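Long-range contacts in sugar ABC transporter substrate-binding protein (Treponema pallidum subsp. pallidum, PDB 5U2P), which probably binds a small solute, perhaps a sugar, in the periplasm and hands it to an ABC transporter, its natural ligand being unknown: residues L117-T122 with S365-G370; L193-T198 with C288-T293; I197-G202 with E294-V299; V299-L304 with K371-I376. All coordinates share one frame; numbering follows the deposited sequence. Where two conformers were deposited one is given.

Contact 1: residues L117-T122 with S365-G370; sequences LLIPPT and SHIEKG
Leu118 and Ile119, in the loop that leads toward strand 131-132 of the five-stranded sheet, pack against the C-terminal end of helix 360-367, which runs on into strand 372-374 of the other sheet. The contact therefore bridges the two lobes of the periplasmic solute-binding-protein fold, through apolar side chains and close backbone packing, with one water between the backbones. The helix closes in a Schellman motif. Gly370 takes positive phi (74°), its N bonding back to Ile367 O at 3.0 Å, and a type I turn spans Ile367 to Gly370. Glycine suits the place twice over: the left-handed backbone costs it little, and having no CB it lets Leu118 O come to 3.0 Å from Gly370 CA. Leu118 reaches the helix end from beside it. With CG anti to its carbonyl carbon (chi1 -64°), the CD2 branch lands on the backbone of Glu368, 3.8 Å from CA, and meets the aliphatic CG of that residue, whose extended chain runs on past it. Ile119 adds a looser apolar touch, CD1 to Ile367 CG2 at 4.3 Å, and its branched chain also lies on Val372. A leucine and an isoleucine fill this buried side, whereas the glutamate is partly exposed. Glu368 O also accepts from Arg348. The water between the two backbones has more acceptors around it than protons to give, so its bonds may not all hold at every moment; it donates to Leu118 O at 2.8 Å and to Glu368 O at 2.9 Å.

Contact 2: residues L193-T198 with C288-T293; sequences LADAIT and CVLPIT
Ala196, on a turn of helix 191-214, comes within 6.1 Å of Ile292, CA to CA, where the irregular loop after strand 285-288 passes the helix. So near an approach needs a small residue on the helix, and alanine provides it. Its CB points at the loop and meets Ile292 CG2 at 3.3 Å, tighter than ordinary van der Waals contact. The isoleucine lies along that methyl, CG2 nearest and CD1 also in contact. CG1 is anti to the backbone N (chi1 -165°) and the chain continues extended from there, which leaves CD1 3.9 Å from Ala196 CB. Next along, Thr293 turns its methyl to the helix, CG2 standing 3.5 Å from Ala196 O. The hydroxyl of this threonine is engaged instead with Asn295 OD1, so each branch has its own task. Both segments belong to the lobe built on the six-stranded sheet: the helix covers the sheet, and the loop passes the helix with an inverse gamma turn centred on Pro291, closed by a weak bond from Ile292 N to Leu290 O. The hydrophobic patch has a polar border. Asp195 has its OD1 hydrogen-bonded to Thr301 of strand 300-303, which satisfies one oxygen of this buried carboxylate. The other oxygen, OD2, is sent obliquely past Ile292 CG2, 4.1 Å away, and lies 4.3 Å from Leu290 CD2, a leucine methyl that borders the carboxylate from the loop.

Contact 3: residues I197-G202 with E294-V299; sequences ITKVLG and ENAQDV
Lys199 sets its CG anti to its carbonyl carbon (chi1 -73°) and then runs out extended, which carries its ammonium group across to the backbone carbonyls of Ala296 and Val299. Asn295 does the reverse from the loop: its CG sits between backbone N and carbonyl carbon (chi1 68°), turning the amide back onto the helix. A type I beta turn from Asn295 to Asp298 shapes this part of the loop and presents Ala296 O to the lysine. NZ donates to Ala296 O at 2.7 Å, arriving in the carbonyl plane on a lone pair, and more weakly to Val299 O at 2.8 Å. Lysine suits the place because its long, slim chain can reach from the helix to the loop and still end on polar atoms. The two carbonyl dipoles probably help to stabilise its charge, and Asp298, whose OD1 stays 5.0 Å from NZ, may add a distant electrostatic contribution. Nearer the helix, Lys199 CG meets Val299 CG1 at 4.1 Å as the two side chains slide past each other in opposite directions. Asn295 ND2 gives a nearly straight bond to Lys199 O, 3.0 Å with 168° at the hydrogen. The acceptor lies close to the amide plane, yet the donor stands above the plane of the carbonyl. Thr293 OG1 bonds to OD1, fixing which way the amide is turned. Asn295 thus binds the flank of helix 191-214. From the same loop, Gln297 O accepts from His366 of helix 360-367, and Val299 leads into strand 300-303, whose Thr301 also rests on Lys199.

Contact 4: residues V299-L304 with K371-I376; sequences VLTGSL and KVIQAI
Leu300 and Val372 face each other at the start of a short parallel beta pairing, strand 300-303 with strand 372-374, whose axes come within 4.6 Å and are twisted by 46°. The backbones are tightly bonded throughout. Leu300 N donates to Lys371 O at 2.9 Å, almost straight at 176°, and Leu300 O accepts from Ile373 N at 3.0 Å. Farther on, Gly302 N donates to Ile373 O in a longer, bent bond (3.2 Å, 139°), and Gly302 O accepts from Ala375 N. Gly302 is nearly fully extended, a backbone that glycine adopts readily, and carries no side chain. Beta-branched Val372 and Ile373 suit the extended strand, Ile373 laying CD1 4.0 Å from Val299 CG1. Where backbone bonding stops, the packing stays tight because the buried Gln374 side chain takes over: its CG anti to the backbone N, it brings OE1 to 2.8 Å from Leu304 N, while NE2 holds Glu305. Leu304 folds back, CD2 over Val372 CG1 at 4.1 Å. The loose side is at the opposite end, where the partly exposed Lys371 leads its amino group away from the pairing, as fits a charge. Strand 138-145 borders strand 300-303 antiparallel on its other edge; helix 191-214 covers the Thr301 and Ile373 face, where Thr198 touches both, and helix 360-367 lies against Leu300.

In the fold
Contacts 2 and 4 are the buried ones, while contacts 1 and 3 reach partly exposed ground. Contacts 2 and 3 share helix 191-214 and grip the same connection between strands 285-288 and 300-303, one through methyl groups, the other through a lysine and an amide that satisfy backbone carbonyls. Contact 4 continues from Val299 into backbone pairing near the centre of the chain, and Thr198 on the shared helix meets it at Ile376. Contact 1 differs in joining the two lobes: it relies on apolar contacts and a water rather than direct bonds, and is tied to contact 4 where helix 360-367 passes into strand 372-374, His366 O probably accepting from Lys371 N.

Contact 1: residues L117-T122 with S365-G370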
loop_
_atom_site.group_PDB
_atom_site.type_symbol
_atom_site.label_atom_id
_atom_site.label_comp_id
_atom_site.label_asym_id
_atom_site.label_seq_id
_atom_site.Cartn_x
_atom_site.Cartn_y
_atom_site.Cartn_z
ATOM N N LEU A 117 -8.584 -14.576 -1.813
ATOM C CA LEU A 117 -7.966 -13.254 -1.756
ATOM C C LEU A 117 -6.463 -13.330 -1.514
ATOM O O LEU A 117 -6.000 -14.140 -0.712
ATOM C CB LEU A 117 -8.596 -12.420 -0.648
ATOM C CG LEU A 117 -10.067 -12.050 -0.838
ATOM C CD1 LEU A 117 -10.594 -11.449 0.445
ATOM C CD2 LEU A 117 -10.227 -11.097 -1.999
ATOM N N LEU A 118 -5.707 -12.448 -2.165
ATOM C CA LEU A 118 -4.272 -12.401 -1.956
ATOM C C LEU A 118 -3.940 -11.772 -0.606
ATOM O O LEU A 118 -3.134 -12.313 0.159
ATOM C CB LEU A 118 -3.597 -11.630 -3.090
ATOM C CG LEU A 118 -3.738 -12.291 -4.469
ATOM C CD1 LEU A 118 -3.236 -11.398 -5.591
ATOM C CD2 LEU A 118 -3.032 -13.633 -4.517
ATOM N N ILE A 119 -4.539 -10.616 -0.340
ATOM C CA ILE A 119 -4.308 -9.859 0.893
ATOM C C ILE A 119 -5.672 -9.443 1.457
ATOM O O ILE A 119 -6.165 -8.348 1.152
ATOM C CB ILE A 119 -3.443 -8.593 0.663
ATOM C CG1 ILE A 119 -2.225 -8.887 -0.213
ATOM C CG2 ILE A 119 -3.029 -8.005 2.016
ATOM C CD1 ILE A 119 -1.509 -7.626 -0.697
ATOM N N PRO A 120 -6.318 -10.332 2.223
ATOM C CA PRO A 120 -7.682 -9.994 2.648
ATOM C C PRO A 120 -7.721 -8.670 3.415
ATOM O O PRO A 120 -6.925 -8.476 4.337
ATOM C CB PRO A 120 -8.083 -11.173 3.545
ATOM C CG PRO A 120 -7.177 -12.282 3.177
ATOM C CD PRO A 120 -5.897 -11.664 2.691
ATOM N N PRO A 121 -8.604 -7.749 3.013
ATOM C CA PRO A 121 -8.813 -6.544 3.816
ATOM C C PRO A 121 -9.310 -6.889 5.202
ATOM O O PRO A 121 -10.128 -7.807 5.349
ATOM C CB PRO A 121 -9.886 -5.777 3.046
ATOM C CG PRO A 121 -9.930 -6.414 1.696
ATOM C CD PRO A 121 -9.523 -7.804 1.870
ATOM N N THR A 122 -8.844 -6.159 6.213
ATOM C CA THR A 122 -9.303 -6.400 7.571
ATOM C C THR A 122 -9.551 -5.110 8.339
ATOM O O THR A 122 -8.844 -4.107 8.147
ATOM C CB THR A 122 -8.288 -7.234 8.368
ATOM O OG1 THR A 122 -7.019 -6.569 8.360
ATOM C CG2 THR A 122 -8.138 -8.631 7.761
ATOM N N SER A 365 6.688 -14.970 -3.270
ATOM C CA SER A 365 7.160 -15.154 -1.900
ATOM C C SER A 365 6.301 -14.457 -0.848
ATOM O O SER A 365 6.185 -14.944 0.273
ATOM C CB SER A 365 8.607 -14.672 -1.767
ATOM O OG SER A 365 8.761 -13.312 -2.139
ATOM N N HIS A 366 5.712 -13.315 -1.197
ATOM C CA HIS A 366 4.989 -12.522 -0.217
ATOM C C HIS A 366 3.559 -12.199 -0.636
ATOM O O HIS A 366 2.625 -12.498 0.111
ATOM C CB HIS A 366 5.757 -11.231 0.072
ATOM C CG HIS A 366 7.010 -11.443 0.864
ATOM N ND1 HIS A 366 8.183 -11.899 0.297
ATOM C CD2 HIS A 366 7.275 -11.254 2.177
ATOM C CE1 HIS A 366 9.115 -11.985 1.230
ATOM N NE2 HIS A 366 8.593 -11.591 2.377
ATOM N N ILE A 367 3.368 -11.604 -1.807
ATOM C CA ILE A 367 2.044 -11.064 -2.120
ATOM C C ILE A 367 1.023 -12.202 -2.222
ATOM O O ILE A 367 -0.059 -12.124 -1.642
ATOM C CB ILE A 367 2.061 -10.209 -3.414
ATOM C CG1 ILE A 367 3.021 -9.018 -3.249
ATOM C CG2 ILE A 367 0.647 -9.717 -3.731
ATOM C CD1 ILE A 367 3.373 -8.274 -4.557
ATOM N N GLU A 368 1.377 -13.281 -2.908
ATOM C CA GLU A 368 0.440 -14.393 -3.082
ATOM C C GLU A 368 0.078 -15.067 -1.757
ATOM O O GLU A 368 -0.973 -15.699 -1.640
ATOM C CB GLU A 368 1.014 -15.428 -4.048
ATOM C CG GLU A 368 0.197 -15.579 -5.306
ATOM C CD GLU A 368 0.797 -16.571 -6.287
ATOM O OE1 GLU A 368 1.873 -17.139 -5.994
ATOM O OE2 GLU A 368 0.185 -16.778 -7.355
ATOM N N LYS A 369 0.946 -14.905 -0.764
ATOM C CA LYS A 369 0.766 -15.514 0.546
ATOM C C LYS A 369 0.178 -14.542 1.549
ATOM O O LYS A 369 0.030 -14.864 2.728
ATOM C CB LYS A 369 2.102 -16.038 1.075
ATOM C CG LYS A 369 2.840 -16.942 0.093
ATOM C CD LYS A 369 4.054 -17.601 0.726
ATOM C CE LYS A 369 4.755 -18.527 -0.249
ATOM N NZ LYS A 369 5.865 -19.269 0.407
ATOM N N GLY A 370 -0.143 -13.338 1.088
ATOM C CA GLY A 370 -0.752 -12.345 1.952
ATOM C C GLY A 370 0.182 -11.706 2.964
ATOM O O GLY A 370 -0.286 -11.059 3.912
HETATM O O HOH W 1 -2.904 -15.051 0.447
#

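Contact 2: residues L193-T198 with C288-T293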
loop_
_atom_site.group_PDB
_atom_site.type_symbol
_atom_site.label_atom_id
_atom_site.label_comp_id
_atom_site.label_asym_id
_atom_site.label_seq_id
_atom_site.Cartn_x
_atom_site.Cartn_y
_atom_site.Cartn_z
ATOM N N LEU A 193 11.646 5.065 6.180
ATOM C CA LEU A 193 11.480 4.907 7.618
ATOM C C LEU A 193 10.097 4.325 7.935
ATOM O O LEU A 193 9.950 3.518 8.863
ATOM C CB LEU A 193 11.686 6.241 8.338
ATOM C CG LEU A 193 11.799 6.169 9.857
ATOM C CD1 LEU A 193 12.919 5.210 10.277
ATOM C CD2 LEU A 193 12.039 7.567 10.421
ATOM N N ALA A 194 9.086 4.719 7.166
ATOM C CA ALA A 194 7.735 4.169 7.339
ATOM C C ALA A 194 7.732 2.648 7.202
ATOM O O ALA A 194 7.121 1.937 8.003
ATOM C CB ALA A 194 6.779 4.789 6.343
ATOM N N ASP A 195 8.393 2.157 6.158
ATOM C CA ASP A 195 8.503 0.725 5.933
ATOM C C ASP A 195 9.114 0.034 7.154
ATOM O O ASP A 195 8.556 -0.928 7.702
ATOM C CB ASP A 195 9.339 0.465 4.674
ATOM C CG ASP A 195 9.553 -1.003 4.400
ATOM O OD1 ASP A 195 8.638 -1.629 3.811
ATOM O OD2 ASP A 195 10.635 -1.526 4.760
ATOM N N ALA A 196 10.243 0.555 7.619
ATOM C CA ALA A 196 10.966 -0.094 8.694
ATOM C C ALA A 196 10.216 -0.048 10.019
ATOM O O ALA A 196 10.170 -1.053 10.730
ATOM C CB ALA A 196 12.333 0.539 8.830
ATOM N N ILE A 197 9.624 1.100 10.351
ATOM C CA ILE A 197 8.840 1.226 11.577
ATOM C C ILE A 197 7.676 0.236 11.530
ATOM O O ILE A 197 7.342 -0.413 12.533
ATOM C CB ILE A 197 8.302 2.667 11.772
ATOM C CG1 ILE A 197 9.452 3.628 12.097
ATOM C CG2 ILE A 197 7.232 2.720 12.886
ATOM C CD1 ILE A 197 9.070 5.096 12.075
ATOM N N THR A 198 7.061 0.130 10.362
ATOM C CA THR A 198 5.865 -0.686 10.223
ATOM C C THR A 198 6.235 -2.151 10.456
ATOM O O THR A 198 5.510 -2.895 11.149
ATOM C CB THR A 198 5.202 -0.477 8.828
ATOM O OG1 THR A 198 4.729 0.874 8.732
ATOM C CG2 THR A 198 4.009 -1.425 8.636
ATOM N N CYS A 288 13.741 -6.767 -4.300
ATOM C CA CYS A 288 13.868 -7.599 -3.113
ATOM C C CYS A 288 13.443 -6.837 -1.874
ATOM O O CYS A 288 13.182 -5.632 -1.919
ATOM C CB CYS A 288 15.309 -8.081 -2.958
ATOM S SG CYS A 288 16.491 -6.736 -2.723
ATOM N N VAL A 289 13.359 -7.561 -0.767
ATOM C CA VAL A 289 13.064 -6.964 0.525
ATOM C C VAL A 289 14.152 -5.989 0.916
ATOM O O VAL A 289 15.333 -6.249 0.685
ATOM C CB VAL A 289 12.922 -8.050 1.599
ATOM C CG1 VAL A 289 13.037 -7.470 3.007
ATOM C CG2 VAL A 289 11.600 -8.762 1.408
ATOM N N LEU A 290 13.768 -4.863 1.510
ATOM C CA LEU A 290 14.771 -3.948 2.056
ATOM C C LEU A 290 15.188 -4.424 3.441
ATOM O O LEU A 290 14.396 -4.335 4.387
ATOM C CB LEU A 290 14.237 -2.520 2.131
ATOM C CG LEU A 290 15.219 -1.482 2.698
ATOM C CD1 LEU A 290 16.256 -1.032 1.667
ATOM C CD2 LEU A 290 14.439 -0.318 3.213
ATOM N N PRO A 291 16.432 -4.931 3.583
ATOM C CA PRO A 291 16.782 -5.496 4.895
ATOM C C PRO A 291 17.177 -4.430 5.918
ATOM O O PRO A 291 18.365 -4.226 6.180
ATOM C CB PRO A 291 17.959 -6.411 4.568
ATOM C CG PRO A 291 18.637 -5.736 3.416
ATOM C CD PRO A 291 17.538 -5.075 2.614
ATOM N N ILE A 292 16.172 -3.778 6.497
ATOM C CA ILE A 292 16.376 -2.609 7.350
ATOM C C ILE A 292 15.916 -2.894 8.771
ATOM O O ILE A 292 16.065 -2.054 9.658
ATOM C CB ILE A 292 15.621 -1.376 6.787
ATOM C CG1 ILE A 292 16.116 -0.085 7.447
ATOM C CG2 ILE A 292 14.112 -1.557 6.928
ATOM C CD1 ILE A 292 15.591 1.172 6.790
ATOM N N THR A 293 15.341 -4.077 8.972
ATOM C CA THR A 293 14.988 -4.557 10.309
ATOM C C THR A 293 15.382 -6.019 10.450
ATOM O O THR A 293 15.567 -6.711 9.450
ATOM C CB THR A 293 13.478 -4.422 10.608
ATOM O OG1 THR A 293 12.732 -5.346 9.800
ATOM C CG2 THR A 293 12.997 -3.007 10.334
#

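Contact 3: residues I197-G202 with E294-V299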
loop_
_atom_site.group_PDB
_atom_site.type_symbol
_atom_site.label_atom_id
_atom_site.label_comp_id
_atom_site.label_asym_id
_atom_site.label_seq_id
_atom_site.Cartn_x
_atom_site.Cartn_y
_atom_site.Cartn_z
ATOM N N ILE A 197 9.624 1.100 10.351
ATOM C CA ILE A 197 8.840 1.226 11.577
ATOM C C ILE A 197 7.676 0.236 11.530
ATOM O O ILE A 197 7.342 -0.413 12.533
ATOM C CB ILE A 197 8.302 2.667 11.772
ATOM C CG1 ILE A 197 9.452 3.628 12.097
ATOM C CG2 ILE A 197 7.232 2.720 12.886
ATOM C CD1 ILE A 197 9.070 5.096 12.075
ATOM N N THR A 198 7.061 0.130 10.362
ATOM C CA THR A 198 5.865 -0.686 10.223
ATOM C C THR A 198 6.235 -2.151 10.456
ATOM O O THR A 198 5.510 -2.895 11.149
ATOM C CB THR A 198 5.202 -0.477 8.828
ATOM O OG1 THR A 198 4.729 0.874 8.732
ATOM C CG2 THR A 198 4.009 -1.425 8.636
ATOM N N LYS A 199 7.367 -2.569 9.905
ATOM C CA LYS A 199 7.787 -3.959 10.026
ATOM C C LYS A 199 8.153 -4.347 11.462
ATOM O O LYS A 199 7.819 -5.433 11.902
ATOM C CB LYS A 199 8.960 -4.248 9.096
ATOM C CG LYS A 199 8.558 -4.321 7.653
ATOM C CD LYS A 199 9.727 -4.773 6.794
ATOM C CE LYS A 199 9.332 -4.841 5.356
ATOM N NZ LYS A 199 10.178 -5.824 4.611
ATOM N N VAL A 200 8.841 -3.476 12.185
ATOM C CA VAL A 200 9.245 -3.847 13.539
ATOM C C VAL A 200 8.004 -3.934 14.431
ATOM O O VAL A 200 7.920 -4.802 15.296
ATOM C CB VAL A 200 10.290 -2.867 14.125
ATOM C CG1 VAL A 200 9.722 -1.462 14.269
ATOM C CG2 VAL A 200 10.820 -3.393 15.456
ATOM N N LEU A 201 7.018 -3.075 14.188
ATOM C CA LEU A 201 5.809 -3.047 15.025
ATOM C C LEU A 201 4.762 -4.101 14.657
ATOM O O LEU A 201 3.960 -4.498 15.500
ATOM C CB LEU A 201 5.148 -1.667 14.969
ATOM C CG LEU A 201 5.929 -0.514 15.610
ATOM C CD1 LEU A 201 5.199 0.797 15.375
ATOM C CD2 LEU A 201 6.174 -0.739 17.103
ATOM N N GLY A 202 4.757 -4.547 13.411
ATOM C CA GLY A 202 3.734 -5.476 12.956
ATOM C C GLY A 202 2.374 -4.838 12.708
ATOM O O GLY A 202 2.182 -3.640 12.912
ATOM N N GLU A 294 15.483 -6.493 11.688
ATOM C CA GLU A 294 15.876 -7.874 11.937
ATOM C C GLU A 294 14.904 -8.856 11.275
ATOM O O GLU A 294 15.291 -9.956 10.886
ATOM C CB GLU A 294 15.966 -8.144 13.450
ATOM C CG GLU A 294 14.651 -8.535 14.161
ATOM C CD GLU A 294 13.644 -7.395 14.261
ATOM O OE1 GLU A 294 14.048 -6.219 14.133
ATOM O OE2 GLU A 294 12.445 -7.678 14.478
ATOM N N ASN A 295 13.649 -8.438 11.135
ATOM C CA ASN A 295 12.589 -9.308 10.631
ATOM C C ASN A 295 12.106 -8.946 9.225
ATOM O O ASN A 295 11.073 -9.431 8.792
ATOM C CB ASN A 295 11.397 -9.278 11.594
ATOM C CG ASN A 295 10.685 -7.929 11.614
ATOM O OD1 ASN A 295 11.214 -6.919 11.147
ATOM N ND2 ASN A 295 9.482 -7.909 12.164
ATOM N N ALA A 296 12.866 -8.117 8.512
ATOM C CA ALA A 296 12.443 -7.564 7.218
ATOM C C ALA A 296 11.896 -8.599 6.225
ATOM O O ALA A 296 11.016 -8.284 5.423
ATOM C CB ALA A 296 13.610 -6.810 6.576
ATOM N N GLN A 297 12.403 -9.830 6.284
ATOM C CA GLN A 297 12.020 -10.865 5.319
ATOM C C GLN A 297 10.618 -11.428 5.594
ATOM O O GLN A 297 10.072 -12.181 4.782
ATOM C CB GLN A 297 13.043 -12.009 5.332
ATOM C CG GLN A 297 14.479 -11.589 5.021
ATOM C CD GLN A 297 14.689 -11.173 3.567
ATOM O OE1 GLN A 297 13.870 -11.471 2.693
ATOM N NE2 GLN A 297 15.799 -10.485 3.304
ATOM N N ASP A 298 10.037 -11.056 6.732
ATOM C CA ASP A 298 8.768 -11.628 7.163
ATOM C C ASP A 298 7.586 -11.096 6.352
ATOM O O ASP A 298 6.710 -11.860 5.969
ATOM C CB ASP A 298 8.542 -11.371 8.662
ATOM C CG ASP A 298 8.338 -9.892 9.002
ATOM O OD1 ASP A 298 8.605 -9.021 8.146
ATOM O OD2 ASP A 298 7.927 -9.600 10.149
ATOM N N VAL A 299 7.571 -9.794 6.081
ATOM C CA VAL A 299 6.410 -9.158 5.463
ATOM C C VAL A 299 6.842 -7.972 4.604
ATOM O O VAL A 299 7.863 -7.354 4.868
ATOM C CB VAL A 299 5.393 -8.695 6.535
ATOM C CG1 VAL A 299 5.830 -7.374 7.193
ATOM C CG2 VAL A 299 4.022 -8.580 5.958
#

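Contact 4: residues V299-L304 with K371-I376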
loop_
_atom_site.group_PDB
_atom_site.type_symbol
_atom_site.label_atom_id
_atom_site.label_comp_id
_atom_site.label_asym_id
_atom_site.label_seq_id
_atom_site.Cartn_x
_atom_site.Cartn_y
_atom_site.Cartn_z
ATOM N N VAL A 299 7.571 -9.794 6.081
ATOM C CA VAL A 299 6.410 -9.158 5.463
ATOM C C VAL A 299 6.842 -7.972 4.604
ATOM O O VAL A 299 7.863 -7.354 4.868
ATOM C CB VAL A 299 5.393 -8.695 6.535
ATOM C CG1 VAL A 299 5.830 -7.374 7.193
ATOM C CG2 VAL A 299 4.022 -8.580 5.958
ATOM N N LEU A 300 6.073 -7.680 3.564
ATOM C CA LEU A 300 6.254 -6.455 2.789
ATOM C C LEU A 300 5.342 -5.393 3.383
ATOM O O LEU A 300 4.340 -5.725 4.019
ATOM C CB LEU A 300 5.914 -6.671 1.312
ATOM C CG LEU A 300 6.795 -7.656 0.541
ATOM C CD1 LEU A 300 6.234 -7.913 -0.821
ATOM C CD2 LEU A 300 8.207 -7.125 0.430
ATOM N N THR A 301 5.668 -4.122 3.167
ATOM C CA THR A 301 4.708 -3.050 3.416
ATOM C C THR A 301 4.291 -2.368 2.116
ATOM O O THR A 301 4.946 -2.506 1.074
ATOM C CB THR A 301 5.254 -1.966 4.390
ATOM O OG1 THR A 301 6.147 -1.082 3.698
ATOM C CG2 THR A 301 5.949 -2.610 5.595
ATOM N N GLY A 302 3.174 -1.648 2.182
ATOM C CA GLY A 302 2.677 -0.893 1.044
ATOM C C GLY A 302 1.433 -0.121 1.398
ATOM O O GLY A 302 1.134 0.102 2.575
ATOM N N SER A 303 0.712 0.298 0.370
ATOM C CA SER A 303 -0.598 0.868 0.542
ATOM C C SER A 303 -1.669 -0.152 0.212
ATOM O O SER A 303 -1.698 -0.685 -0.902
ATOM C CB SER A 303 -0.823 2.074 -0.342
ATOM O OG SER A 303 -2.172 2.489 -0.170
ATOM N N LEU A 304 -2.532 -0.400 1.188
ATOM C CA LEU A 304 -3.704 -1.265 1.023
ATOM C C LEU A 304 -4.977 -0.423 0.954
ATOM O O LEU A 304 -6.087 -0.923 1.185
ATOM C CB LEU A 304 -3.764 -2.297 2.160
ATOM C CG LEU A 304 -2.482 -3.114 2.398
ATOM C CD1 LEU A 304 -2.641 -4.125 3.543
ATOM C CD2 LEU A 304 -2.041 -3.829 1.117
ATOM N N LYS A 371 1.490 -11.846 2.729
ATOM C CA LYS A 371 2.515 -11.308 3.616
ATOM C C LYS A 371 2.777 -9.839 3.305
ATOM O O LYS A 371 3.882 -9.470 2.910
ATOM C CB LYS A 371 3.810 -12.119 3.489
ATOM C CG LYS A 371 3.729 -13.544 4.044
ATOM C CD LYS A 371 5.000 -14.321 3.690
ATOM C CE LYS A 371 5.098 -15.637 4.435
ATOM N NZ LYS A 371 3.942 -16.505 4.143
ATOM N N VAL A 372 1.755 -9.014 3.502
ATOM C CA VAL A 372 1.828 -7.571 3.240
ATOM C C VAL A 372 0.969 -6.845 4.275
ATOM O O VAL A 372 -0.166 -7.255 4.518
ATOM C CB VAL A 372 1.309 -7.194 1.817
ATOM C CG1 VAL A 372 1.542 -5.710 1.534
ATOM C CG2 VAL A 372 1.921 -8.089 0.731
ATOM N N ILE A 373 1.497 -5.777 4.868
ATOM C CA ILE A 373 0.753 -4.927 5.777
ATOM C C ILE A 373 0.884 -3.487 5.360
ATOM O O ILE A 373 1.801 -3.131 4.622
ATOM C CB ILE A 373 1.215 -5.107 7.234
ATOM C CG1 ILE A 373 2.710 -4.782 7.395
ATOM C CG2 ILE A 373 0.925 -6.524 7.644
ATOM C CD1 ILE A 373 3.187 -4.847 8.887
ATOM N N GLN A 374 -0.063 -2.661 5.780
ATOM C CA GLN A 374 -0.052 -1.268 5.356
ATOM C C GLN A 374 0.984 -0.424 6.106
ATOM O O GLN A 374 0.970 -0.324 7.353
ATOM C CB GLN A 374 -1.434 -0.641 5.521
ATOM C CG GLN A 374 -1.441 0.821 5.074
ATOM C CD GLN A 374 -2.769 1.303 4.565
ATOM O OE1 GLN A 374 -3.313 0.766 3.593
ATOM N NE2 GLN A 374 -3.299 2.341 5.207
ATOM N N ALA A 375 1.869 0.201 5.333
ATOM C CA ALA A 375 2.848 1.132 5.865
ATOM C C ALA A 375 2.182 2.349 6.485
ATOM O O ALA A 375 1.189 2.861 5.970
ATOM C CB ALA A 375 3.825 1.582 4.763
ATOM N N ILE A 376 2.749 2.836 7.589
ATOM C CA ILE A 376 2.114 3.916 8.329
ATOM C C ILE A 376 1.976 5.231 7.548
ATOM O O ILE A 376 1.094 6.031 7.879
ATOM C CB ILE A 376 2.856 4.199 9.652
ATOM C CG1 ILE A 376 4.325 4.553 9.385
ATOM C CG2 ILE A 376 2.725 3.011 10.589
ATOM C CD1 ILE A 376 5.097 5.093 10.624
#